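Local coordinates for uncharacterized protein (Chaetomium thermophilum, PDB 3LPZ) that is the Get4 component of the Get pathway, an alpha-solenoid protein that probably binds Get5 and takes part in tail-anchored protein biogenesis, at residues A[168-171]-A[172-176]; A[195-199]-A[200-204]; A[206-209]-A[210-214]; A[248-251]-A[252-255]. All coordinates share one frame; numbering follows the deposited sequence.

Contact 1. Residues A[168-171]-A[172-176]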
loop_
_atom_site.group_PDB
_atom_site.type_symbol
_atom_site.label_atom_id
_atom_site.label_comp_id
_atom_site.label_asym_id
_atom_site.label_seq_id
_atom_site.Cartn_x
_atom_site.Cartn_y
_atom_site.Cartn_z
ATOM N N GLU A 168 -2.535 -10.172 4.402
ATOM C CA GLU A 168 -3.760 -10.946 4.312
ATOM C C GLU A 168 -4.871 -10.089 3.711
ATOM O O GLU A 168 -5.637 -10.575 2.880
ATOM C CB GLU A 168 -4.196 -11.539 5.653
ATOM C CG GLU A 168 -5.634 -12.047 5.640
ATOM C CD GLU A 168 -5.967 -12.930 6.814
ATOM O OE1 GLU A 168 -5.134 -13.073 7.738
ATOM O OE2 GLU A 168 -7.080 -13.490 6.802
ATOM N N VAL A 169 -4.939 -8.813 4.101
ATOM C CA VAL A 169 -5.964 -7.921 3.516
ATOM C C VAL A 169 -5.744 -7.803 1.994
ATOM O O VAL A 169 -6.683 -7.896 1.187
ATOM C CB VAL A 169 -5.962 -6.522 4.195
ATOM C CG1 VAL A 169 -6.880 -5.558 3.452
ATOM C CG2 VAL A 169 -6.369 -6.632 5.686
ATOM N N LEU A 170 -4.495 -7.614 1.598
ATOM C CA LEU A 170 -4.173 -7.449 0.182
ATOM C C LEU A 170 -4.472 -8.716 -0.627
ATOM O O LEU A 170 -5.042 -8.639 -1.701
ATOM C CB LEU A 170 -2.708 -7.012 -0.004
ATOM C CG LEU A 170 -2.230 -6.767 -1.443
ATOM C CD1 LEU A 170 -3.071 -5.628 -2.125
ATOM C CD2 LEU A 170 -0.735 -6.437 -1.473
ATOM N N ALA A 171 -4.063 -9.871 -0.118
ATOM C CA ALA A 171 -4.293 -11.140 -0.815
ATOM C C ALA A 171 -5.809 -11.434 -0.977
ATOM O O ALA A 171 -6.253 -11.878 -2.048
ATOM C CB ALA A 171 -3.587 -12.282 -0.061
ATOM N N ARG A 172 -6.587 -11.168 0.069
ATOM C CA ARG A 172 -8.065 -11.344 0.001
ATOM C C ARG A 172 -8.732 -10.353 -0.939
ATOM O O ARG A 172 -9.695 -10.701 -1.641
ATOM C CB ARG A 172 -8.700 -11.248 1.392
ATOM C CG ARG A 172 -8.409 -12.473 2.236
ATOM C CD ARG A 172 -9.206 -12.493 3.567
ATOM N NE ARG A 172 -8.631 -13.469 4.502
ATOM C CZ ARG A 172 -8.757 -14.795 4.389
ATOM N NH1 ARG A 172 -9.426 -15.328 3.368
ATOM N NH2 ARG A 172 -8.204 -15.599 5.292
ATOM N N MET A 173 -8.198 -9.140 -0.994
ATOM C CA MET A 173 -8.650 -8.150 -1.977
ATOM C C MET A 173 -8.322 -8.615 -3.406
ATOM O O MET A 173 -9.174 -8.563 -4.286
ATOM C CB MET A 173 -8.043 -6.771 -1.695
ATOM C CG MET A 173 -8.531 -5.650 -2.649
ATOM S SD MET A 173 -7.233 -4.442 -3.034
ATOM C CE MET A 173 -6.380 -5.410 -4.281
ATOM N N GLU A 174 -7.095 -9.062 -3.631
ATOM C CA GLU A 174 -6.732 -9.610 -4.940
ATOM C C GLU A 174 -7.600 -10.813 -5.299
ATOM O O GLU A 174 -7.961 -10.978 -6.459
ATOM C CB GLU A 174 -5.240 -9.976 -5.062
ATOM C CG GLU A 174 -4.191 -8.828 -4.858
ATOM C CD GLU A 174 -4.256 -7.690 -5.855
ATOM O OE1 GLU A 174 -4.932 -7.800 -6.906
ATOM O OE2 GLU A 174 -3.621 -6.655 -5.579
ATOM N N TYR A 175 -7.909 -11.667 -4.325
ATOM C CA TYR A 175 -8.799 -12.787 -4.595
ATOM C C TYR A 175 -10.215 -12.301 -4.985
ATOM O O TYR A 175 -10.811 -12.839 -5.922
ATOM C CB TYR A 175 -8.902 -13.783 -3.413
ATOM C CG TYR A 175 -9.536 -15.056 -3.894
ATOM C CD1 TYR A 175 -8.787 -15.966 -4.630
ATOM C CD2 TYR A 175 -10.884 -15.325 -3.686
ATOM C CE1 TYR A 175 -9.329 -17.120 -5.126
ATOM C CE2 TYR A 175 -11.461 -16.521 -4.195
ATOM C CZ TYR A 175 -10.657 -17.395 -4.928
ATOM O OH TYR A 175 -11.153 -18.569 -5.448
ATOM N N GLU A 176 -10.755 -11.309 -4.273
ATOM C CA GLU A 176 -12.075 -10.728 -4.644
ATOM C C GLU A 176 -12.050 -10.150 -6.053
ATOM O O GLU A 176 -13.011 -10.298 -6.837
ATOM C CB GLU A 176 -12.540 -9.647 -3.651
ATOM C CG GLU A 176 -12.959 -10.193 -2.288
ATOM C CD GLU A 176 -14.090 -11.238 -2.371
ATOM O OE1 GLU A 176 -15.126 -10.976 -3.031
ATOM O OE2 GLU A 176 -13.935 -12.329 -1.783
#
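R172 N donates to E168 O at 3.0 Å, and M173, E174 and Y175 bond in the same way to V169, L170 and A171, so the chain from 168 to 176 is unbroken alpha-helix. One turn apart, the side chains of E168 and R172 leave the helix alongside one another and reach out in the same direction. E168 is extended, with CG anti to the backbone N (chi1 166°), while R172 starts out beside its own N; together these settings present the NE side of the guanidinium to a single carboxylate oxygen. E168 OE2 accepts from R172 NE at 2.8 Å and from R172 NH2, also at 2.8 Å, and lies in the guanidinium plane. The carboxylate is turned by 52° from that plane: NE takes the anti lone pair of OE2, whereas NH2 meets the oxygen from above the carboxylate. Shortening E168 to an alanine would probably leave the R172 guanidinium without its anionic mate and free to swing. Further round the helix, L170 CD1 packs 4.0 Å from M173 CE and 3.6 Å from E174 OE2. L170 and E174 pack against helix 186-199, while V169 and M173 lean on helices 136-148 and 152-159. On the E168 and R172 flank, I212 of helix 203-220 packs against both of these residues and A171.

Contact 2. Residues A[195-199]-A[200-204]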
loop_
_atom_site.group_PDB
_atom_site.type_symbol
_atom_site.label_atom_id
_atom_site.label_comp_id
_atom_site.label_asym_id
_atom_site.label_seq_id
_atom_site.Cartn_x
_atom_site.Cartn_y
_atom_site.Cartn_z
ATOM N N LEU A 195 4.384 -10.226 -5.715
ATOM C CA LEU A 195 5.538 -9.526 -6.295
ATOM C C LEU A 195 5.831 -8.173 -5.642
ATOM O O LEU A 195 6.980 -7.882 -5.376
ATOM C CB LEU A 195 5.435 -9.401 -7.829
ATOM C CG LEU A 195 5.278 -10.760 -8.554
ATOM C CD1 LEU A 195 5.294 -10.563 -10.043
ATOM C CD2 LEU A 195 6.387 -11.831 -8.143
ATOM N N PRO A 196 4.793 -7.339 -5.403
ATOM C CA PRO A 196 5.105 -6.044 -4.772
ATOM C C PRO A 196 5.783 -6.160 -3.399
ATOM O O PRO A 196 6.636 -5.310 -3.069
ATOM C CB PRO A 196 3.718 -5.354 -4.680
ATOM C CG PRO A 196 2.978 -5.886 -5.879
ATOM C CD PRO A 196 3.395 -7.377 -5.889
ATOM N N TYR A 197 5.413 -7.171 -2.600
ATOM C CA TYR A 197 6.113 -7.391 -1.329
ATOM C C TYR A 197 7.568 -7.786 -1.517
ATOM O O TYR A 197 8.420 -7.300 -0.762
ATOM C CB TYR A 197 5.401 -8.412 -0.428
ATOM C CG TYR A 197 4.177 -7.823 0.237
ATOM C CD1 TYR A 197 4.281 -6.692 1.064
ATOM C CD2 TYR A 197 2.923 -8.411 0.066
ATOM C CE1 TYR A 197 3.135 -6.156 1.710
ATOM C CE2 TYR A 197 1.777 -7.897 0.718
ATOM C CZ TYR A 197 1.901 -6.757 1.516
ATOM O OH TYR A 197 0.781 -6.239 2.115
ATOM N N LEU A 198 7.851 -8.644 -2.509
ATOM C CA LEU A 198 9.238 -8.965 -2.852
ATOM C C LEU A 198 10.002 -7.695 -3.263
ATOM O O LEU A 198 11.135 -7.496 -2.844
ATOM C CB LEU A 198 9.324 -10.017 -3.972
ATOM C CG LEU A 198 8.894 -11.437 -3.608
ATOM C CD1 LEU A 198 9.046 -12.370 -4.837
ATOM C CD2 LEU A 198 9.655 -11.958 -2.374
ATOM N N LEU A 199 9.364 -6.835 -4.062
ATOM C CA LEU A 199 9.993 -5.578 -4.503
ATOM C C LEU A 199 10.351 -4.592 -3.377
ATOM O O LEU A 199 11.260 -3.789 -3.542
ATOM C CB LEU A 199 9.122 -4.869 -5.549
ATOM C CG LEU A 199 8.990 -5.593 -6.901
ATOM C CD1 LEU A 199 7.992 -4.812 -7.818
ATOM C CD2 LEU A 199 10.334 -5.753 -7.585
ATOM N N VAL A 200 9.637 -4.624 -2.259
ATOM C CA VAL A 200 9.992 -3.773 -1.101
ATOM C C VAL A 200 10.721 -4.612 -0.047
ATOM O O VAL A 200 10.723 -4.276 1.140
ATOM C CB VAL A 200 8.757 -3.027 -0.499
ATOM C CG1 VAL A 200 8.205 -2.046 -1.534
ATOM C CG2 VAL A 200 7.655 -4.020 -0.043
ATOM N N ALA A 201 11.292 -5.733 -0.498
ATOM C CA ALA A 201 12.196 -6.559 0.314
ATOM C C ALA A 201 11.503 -7.107 1.555
ATOM O O ALA A 201 12.100 -7.170 2.636
ATOM C CB ALA A 201 13.464 -5.741 0.687
ATOM N N ASN A 202 10.235 -7.501 1.406
ATOM C CA ASN A 202 9.482 -8.057 2.496
ATOM C C ASN A 202 9.030 -9.477 2.119
ATOM O O ASN A 202 7.908 -9.689 1.694
ATOM C CB ASN A 202 8.272 -7.167 2.799
ATOM C CG ASN A 202 7.646 -7.480 4.161
ATOM O OD1 ASN A 202 7.891 -8.537 4.730
ATOM N ND2 ASN A 202 6.816 -6.561 4.671
ATOM N N VAL A 203 9.952 -10.423 2.235
ATOM C CA VAL A 203 9.722 -11.805 1.890
ATOM C C VAL A 203 8.642 -12.413 2.766
ATOM O O VAL A 203 7.827 -13.165 2.286
ATOM C CB VAL A 203 11.052 -12.628 1.952
ATOM C CG1 VAL A 203 10.815 -14.095 1.525
ATOM C CG2 VAL A 203 12.060 -11.998 0.999
ATOM N N ARG A 204 8.660 -12.094 4.056
ATOM C CA ARG A 204 7.668 -12.583 5.005
ATOM C C ARG A 204 6.261 -12.278 4.499
ATOM O O ARG A 204 5.389 -13.147 4.471
ATOM C CB ARG A 204 7.857 -11.907 6.366
ATOM C CG ARG A 204 7.157 -12.629 7.505
ATOM C CD ARG A 204 6.327 -11.678 8.382
ATOM N NE ARG A 204 4.901 -11.768 8.055
ATOM C CZ ARG A 204 4.178 -10.781 7.528
ATOM N NH1 ARG A 204 4.736 -9.607 7.285
ATOM N NH2 ARG A 204 2.890 -10.972 7.275
#
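The Y197 ring stands slanted to its two aliphatic neighbours on the turn that follows: V200 CG2 and N202 CB each approach Y197 CD1 obliquely, at 4.4 Å. The valine methyl is held there by its first torsion (chi1 -64°), which leaves CG2 between the backbone N and the carbonyl carbon, above the last turn of the helix and 3.4 Å from P196 O. L198 and V203 meet at a slant of their own, with L198 CD2 touching V203 CG2 at 4.1 Å, so a leucine in the last turn of helix 186-199 packs on the first residue of helix 203-220.

Between these two pairs the backbone closes in a Schellman motif, with A201 at positive phi as the C-prime residue. N202 N reaches back to Y197 O at 2.8 Å, and A201 N to L198 O at 2.9 Å, the latter from well above the carbonyl plane. V200 N bonds to P196 O at 3.2 Å and only weakly to Y197 O. N202 then serves as the N-cap of helix 203-220: with CG anti to its own backbone N (chi1 -165°), the amide is carried forward to the first turn, where OD1 accepts from A205 N. L198 O has a further donor in the hydroxyl of Y292, and the Y197 hydroxyl bonds to L159 O.

Two apolar side-chain contacts thus accompany a set of polar bonds: carbonyls at the end of helix 186-199 are taken up by N-H groups of the turn, while an asparagine oxygen takes up an N-H at the start of helix 203-220, allowing a sharp reversal between the two.

Contact 3. Residues A[206-209]-A[210-214]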
loop_
_atom_site.group_PDB
_atom_site.type_symbol
_atom_site.label_atom_id
_atom_site.label_comp_id
_atom_site.label_asym_id
_atom_site.label_seq_id
_atom_site.Cartn_x
_atom_site.Cartn_y
_atom_site.Cartn_z
ATOM N N ALA A 206 5.371 -11.418 1.402
ATOM C CA ALA A 206 5.158 -12.090 0.114
ATOM C C ALA A 206 4.644 -13.513 0.374
ATOM O O ALA A 206 3.678 -13.973 -0.263
ATOM C CB ALA A 206 6.450 -12.145 -0.678
ATOM N N ASN A 207 5.293 -14.191 1.325
ATOM C CA ASN A 207 4.888 -15.540 1.742
ATOM C C ASN A 207 3.481 -15.591 2.274
ATOM O O ASN A 207 2.697 -16.476 1.895
ATOM C CB ASN A 207 5.841 -16.129 2.782
ATOM C CG ASN A 207 7.196 -16.498 2.194
ATOM O OD1 ASN A 207 7.330 -16.717 0.993
ATOM N ND2 ASN A 207 8.218 -16.595 3.066
ATOM N N THR A 208 3.167 -14.650 3.165
ATOM C CA THR A 208 1.832 -14.589 3.742
ATOM C C THR A 208 0.777 -14.353 2.637
ATOM O O THR A 208 -0.244 -15.046 2.596
ATOM C CB THR A 208 1.749 -13.490 4.854
ATOM O OG1 THR A 208 2.645 -13.848 5.918
ATOM C CG2 THR A 208 0.324 -13.340 5.420
ATOM N N ALA A 209 0.995 -13.362 1.771
ATOM C CA ALA A 209 0.020 -13.085 0.707
ATOM C C ALA A 209 -0.192 -14.324 -0.178
ATOM O O ALA A 209 -1.313 -14.687 -0.500
ATOM C CB ALA A 209 0.462 -11.891 -0.147
ATOM N N TYR A 210 0.896 -14.995 -0.527
ATOM C CA TYR A 210 0.818 -16.216 -1.310
ATOM C C TYR A 210 -0.018 -17.302 -0.602
ATOM O O TYR A 210 -0.904 -17.933 -1.193
ATOM C CB TYR A 210 2.232 -16.720 -1.554
ATOM C CG TYR A 210 2.273 -18.129 -2.066
ATOM C CD1 TYR A 210 2.049 -18.403 -3.418
ATOM C CD2 TYR A 210 2.525 -19.202 -1.189
ATOM C CE1 TYR A 210 2.061 -19.710 -3.891
ATOM C CE2 TYR A 210 2.548 -20.514 -1.667
ATOM C CZ TYR A 210 2.318 -20.752 -3.021
ATOM O OH TYR A 210 2.349 -22.054 -3.487
ATOM N N ARG A 211 0.237 -17.500 0.683
ATOM C CA ARG A 211 -0.489 -18.539 1.407
ATOM C C ARG A 211 -1.983 -18.188 1.490
ATOM O O ARG A 211 -2.840 -19.031 1.227
ATOM C CB ARG A 211 0.122 -18.741 2.795
ATOM C CG ARG A 211 1.547 -19.326 2.707
ATOM C CD ARG A 211 2.029 -19.818 4.056
ATOM N NE ARG A 211 2.571 -18.754 4.877
ATOM C CZ ARG A 211 3.874 -18.603 5.132
ATOM N NH1 ARG A 211 4.781 -19.446 4.624
ATOM N NH2 ARG A 211 4.277 -17.614 5.908
ATOM N N ILE A 212 -2.294 -16.949 1.829
ATOM C CA ILE A 212 -3.708 -16.526 1.897
ATOM C C ILE A 212 -4.418 -16.658 0.554
ATOM O O ILE A 212 -5.552 -17.199 0.488
ATOM C CB ILE A 212 -3.862 -15.094 2.473
ATOM C CG1 ILE A 212 -3.360 -15.021 3.939
ATOM C CG2 ILE A 212 -5.309 -14.562 2.328
ATOM C CD1 ILE A 212 -4.176 -15.846 5.012
ATOM N N PHE A 213 -3.786 -16.181 -0.516
ATOM C CA PHE A 213 -4.461 -16.177 -1.819
ATOM C C PHE A 213 -4.714 -17.638 -2.261
ATOM O O PHE A 213 -5.822 -17.992 -2.693
ATOM C CB PHE A 213 -3.607 -15.451 -2.875
ATOM C CG PHE A 213 -4.256 -15.359 -4.214
ATOM C CD1 PHE A 213 -4.178 -16.421 -5.126
ATOM C CD2 PHE A 213 -4.959 -14.197 -4.583
ATOM C CE1 PHE A 213 -4.800 -16.330 -6.400
ATOM C CE2 PHE A 213 -5.575 -14.098 -5.832
ATOM C CZ PHE A 213 -5.505 -15.169 -6.745
ATOM N N THR A 214 -3.670 -18.463 -2.193
ATOM C CA THR A 214 -3.815 -19.854 -2.599
ATOM C C THR A 214 -4.746 -20.673 -1.692
ATOM O O THR A 214 -5.413 -21.559 -2.194
ATOM C CB THR A 214 -2.459 -20.567 -2.825
ATOM O OG1 THR A 214 -1.694 -20.593 -1.602
ATOM C CG2 THR A 214 -1.681 -19.852 -3.950
HETATM O O HOH W 1 2.177 -16.646 6.910
#
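N207 and R211 meet one turn apart on helix 203-220, where the arginine folds back over the asparagine. R211 turns at chi3 (-83°), which swings its guanidinium toward the start of the helix and lays one face on N207 CB; that carbon is 3.8 Å from R211 NH2 and displaced toward the rim of the flat group. Lower down, R211 CG rests 3.2 Å from N207 O, the same carbonyl that accepts from R211 N. In the guanidinium plane a water accepts from R211 NH2 at 2.5 Å, short enough that its exact position is doubtful, and is hydrogen-bonded to T208 OG1 at 3.0 Å; T208 OG1 is also bonded to R204 O. A leucine in place of R211 would probably leave N207 CB without the flat group that lies over it and the water without its cationic neighbour.

Y210 heads away from this pair. Its CB sits 3.4 Å from A206 O, and the ring turns its edge to N207 O. T214 OG1 lies over the centre of one ring face and donates to Y210 O at 2.8 Å, while T214 N reaches that oxygen from the opposite face of the carbonyl, so two bonds grip it. The Y210 hydroxyl is hydrogen-bonded to R237 N and probably to S249 OG. A209 O accepts from F213 N at 2.9 Å.

A206 and Y210 meet helices 186-199 and 243-256, F213 also meets 186-199, and T208 and I212 meet 166-179; helices stacked on several sides in this way build the alpha-solenoid.

Contact 4. Residues A[248-251]-A[252-255]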
loop_
_atom_site.group_PDB
_atom_site.type_symbol
_atom_site.label_atom_id
_atom_site.label_comp_id
_atom_site.label_asym_id
_atom_site.label_seq_id
_atom_site.Cartn_x
_atom_site.Cartn_y
_atom_site.Cartn_z
ATOM N N ILE A 248 5.298 -18.746 -9.657
ATOM C CA ILE A 248 5.298 -17.929 -8.441
ATOM C C ILE A 248 5.697 -18.730 -7.186
ATOM O O ILE A 248 6.548 -18.270 -6.421
ATOM C CB ILE A 248 3.932 -17.242 -8.201
ATOM C CG1 ILE A 248 3.620 -16.242 -9.325
ATOM C CG2 ILE A 248 3.896 -16.580 -6.798
ATOM C CD1 ILE A 248 2.114 -15.834 -9.340
ATOM N N SER A 249 5.088 -19.903 -6.976
ATOM C CA SER A 249 5.450 -20.748 -5.817
ATOM C C SER A 249 6.932 -21.082 -5.797
ATOM O O SER A 249 7.545 -20.991 -4.758
ATOM C CB SER A 249 4.684 -22.077 -5.795
ATOM O OG SER A 249 3.296 -21.868 -5.830
ATOM N N MET A 250 7.482 -21.501 -6.934
ATOM C CA MET A 250 8.910 -21.848 -7.004
ATOM C C MET A 250 9.837 -20.625 -6.926
ATOM O O MET A 250 10.944 -20.702 -6.408
ATOM C CB MET A 250 9.226 -22.649 -8.279
ATOM C CG MET A 250 8.393 -23.871 -8.476
ATOM S SD MET A 250 8.691 -25.090 -7.199
ATOM C CE MET A 250 10.360 -25.585 -7.572
ATOM N N LEU A 251 9.393 -19.499 -7.461
ATOM C CA LEU A 251 10.132 -18.262 -7.312
ATOM C C LEU A 251 10.257 -17.924 -5.822
ATOM O O LEU A 251 11.356 -17.610 -5.340
ATOM C CB LEU A 251 9.453 -17.114 -8.074
ATOM C CG LEU A 251 10.060 -15.712 -7.921
ATOM C CD1 LEU A 251 11.495 -15.705 -8.413
ATOM C CD2 LEU A 251 9.219 -14.633 -8.660
ATOM N N LEU A 252 9.152 -18.006 -5.086
ATOM C CA LEU A 252 9.223 -17.822 -3.630
ATOM C C LEU A 252 10.168 -18.791 -2.922
ATOM O O LEU A 252 10.911 -18.384 -1.993
ATOM C CB LEU A 252 7.827 -17.895 -2.989
ATOM C CG LEU A 252 6.932 -16.667 -3.175
ATOM C CD1 LEU A 252 5.531 -16.965 -2.618
ATOM C CD2 LEU A 252 7.515 -15.401 -2.511
ATOM N N LEU A 253 10.138 -20.063 -3.316
ATOM C CA LEU A 253 11.132 -21.005 -2.777
ATOM C C LEU A 253 12.542 -20.565 -3.103
ATOM O O LEU A 253 13.370 -20.503 -2.220
ATOM C CB LEU A 253 10.938 -22.418 -3.313
ATOM C CG LEU A 253 10.137 -23.423 -2.503
ATOM C CD1 LEU A 253 10.385 -24.831 -3.096
ATOM C CD2 LEU A 253 10.503 -23.370 -1.002
ATOM N N SER A 254 12.802 -20.231 -4.363
ATOM C CA SER A 254 14.151 -19.896 -4.832
ATOM C C SER A 254 14.736 -18.676 -4.140
ATOM O O SER A 254 15.934 -18.590 -3.940
ATOM C CB SER A 254 14.159 -19.666 -6.347
ATOM O OG SER A 254 13.763 -20.832 -7.034
ATOM N N VAL A 255 13.870 -17.720 -3.819
ATOM C CA VAL A 255 14.275 -16.494 -3.141
ATOM C C VAL A 255 15.062 -16.759 -1.827
ATOM O O VAL A 255 15.999 -16.019 -1.513
ATOM C CB VAL A 255 13.058 -15.554 -2.975
ATOM C CG1 VAL A 255 13.058 -14.836 -1.629
ATOM C CG2 VAL A 255 12.967 -14.602 -4.192
#
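L252 packs back on the preceding turn, where L252 N bonds to I248 O at 2.9 Å. Its CB lies over two carbonyl oxygens, 3.6 Å from S249 O and slightly farther from I248 O. The next carbon, CG, stands anti to the carbonyl carbon (chi1 -76°) and so stays beside the backbone N, bringing it 3.6 Å from I248 O. CD1 reaches the same oxygen at 4.1 Å and goes on to touch Y210 of helix 203-220. CD2, the other branch, ends among L198, A206 and N207, which belong to two other helices.

These carbons therefore start on the helix's own backbone and finish in the interface between helices. Helix 243-256 is one of the stacked helices of the Get4 alpha-solenoid, and here it packs on helices 186-199, 203-220, 260-269 and 282-293. L251 points another way: its side chain meets L195 of helix 186-199, F263 of helix 260-269 and L285 of helix 282-293.

Toward the end of the helix, V255 CG2 lies 3.6 Å from L251 O, the acceptor of V255 N. M250 O takes two donors from S254, N at 2.8 Å and OG at 2.9 Å, which arrive from opposite faces of the carbonyl; the hydroxyl bond belongs to one of two modelled conformers of the serine and is less certain than the backbone one. In that conformer OG sits beside the S254 backbone N, which turns it back along the helix onto the carbonyl. On the outer flank, M250 SD and L253 CD1 come within 4.4 Å in a loose apolar pair.

Contacts 1 to 4 follow one another along the chain and pack together across the helices. Contacts 1 and 3 have centres about 9 Å apart: A171 CB touches A209 O at 3.3 Å, and the rings of Y175 and F213 meet edge-to-face. Contact 2 borders the other three: L170 CD2 lies 3.6 Å from Y197 CE2, and L198 CD2 packs 3.6 Å from A206 CB and 4.1 Å from L252 CD2. Contacts 3 and 4 share a probable hydrogen bond of 2.5 Å between Y210 OH and S249 OG. Contacts 1 and 4 do not touch, their nearest atoms being about 10 Å apart; helices 186-199 and 203-220 bridge them.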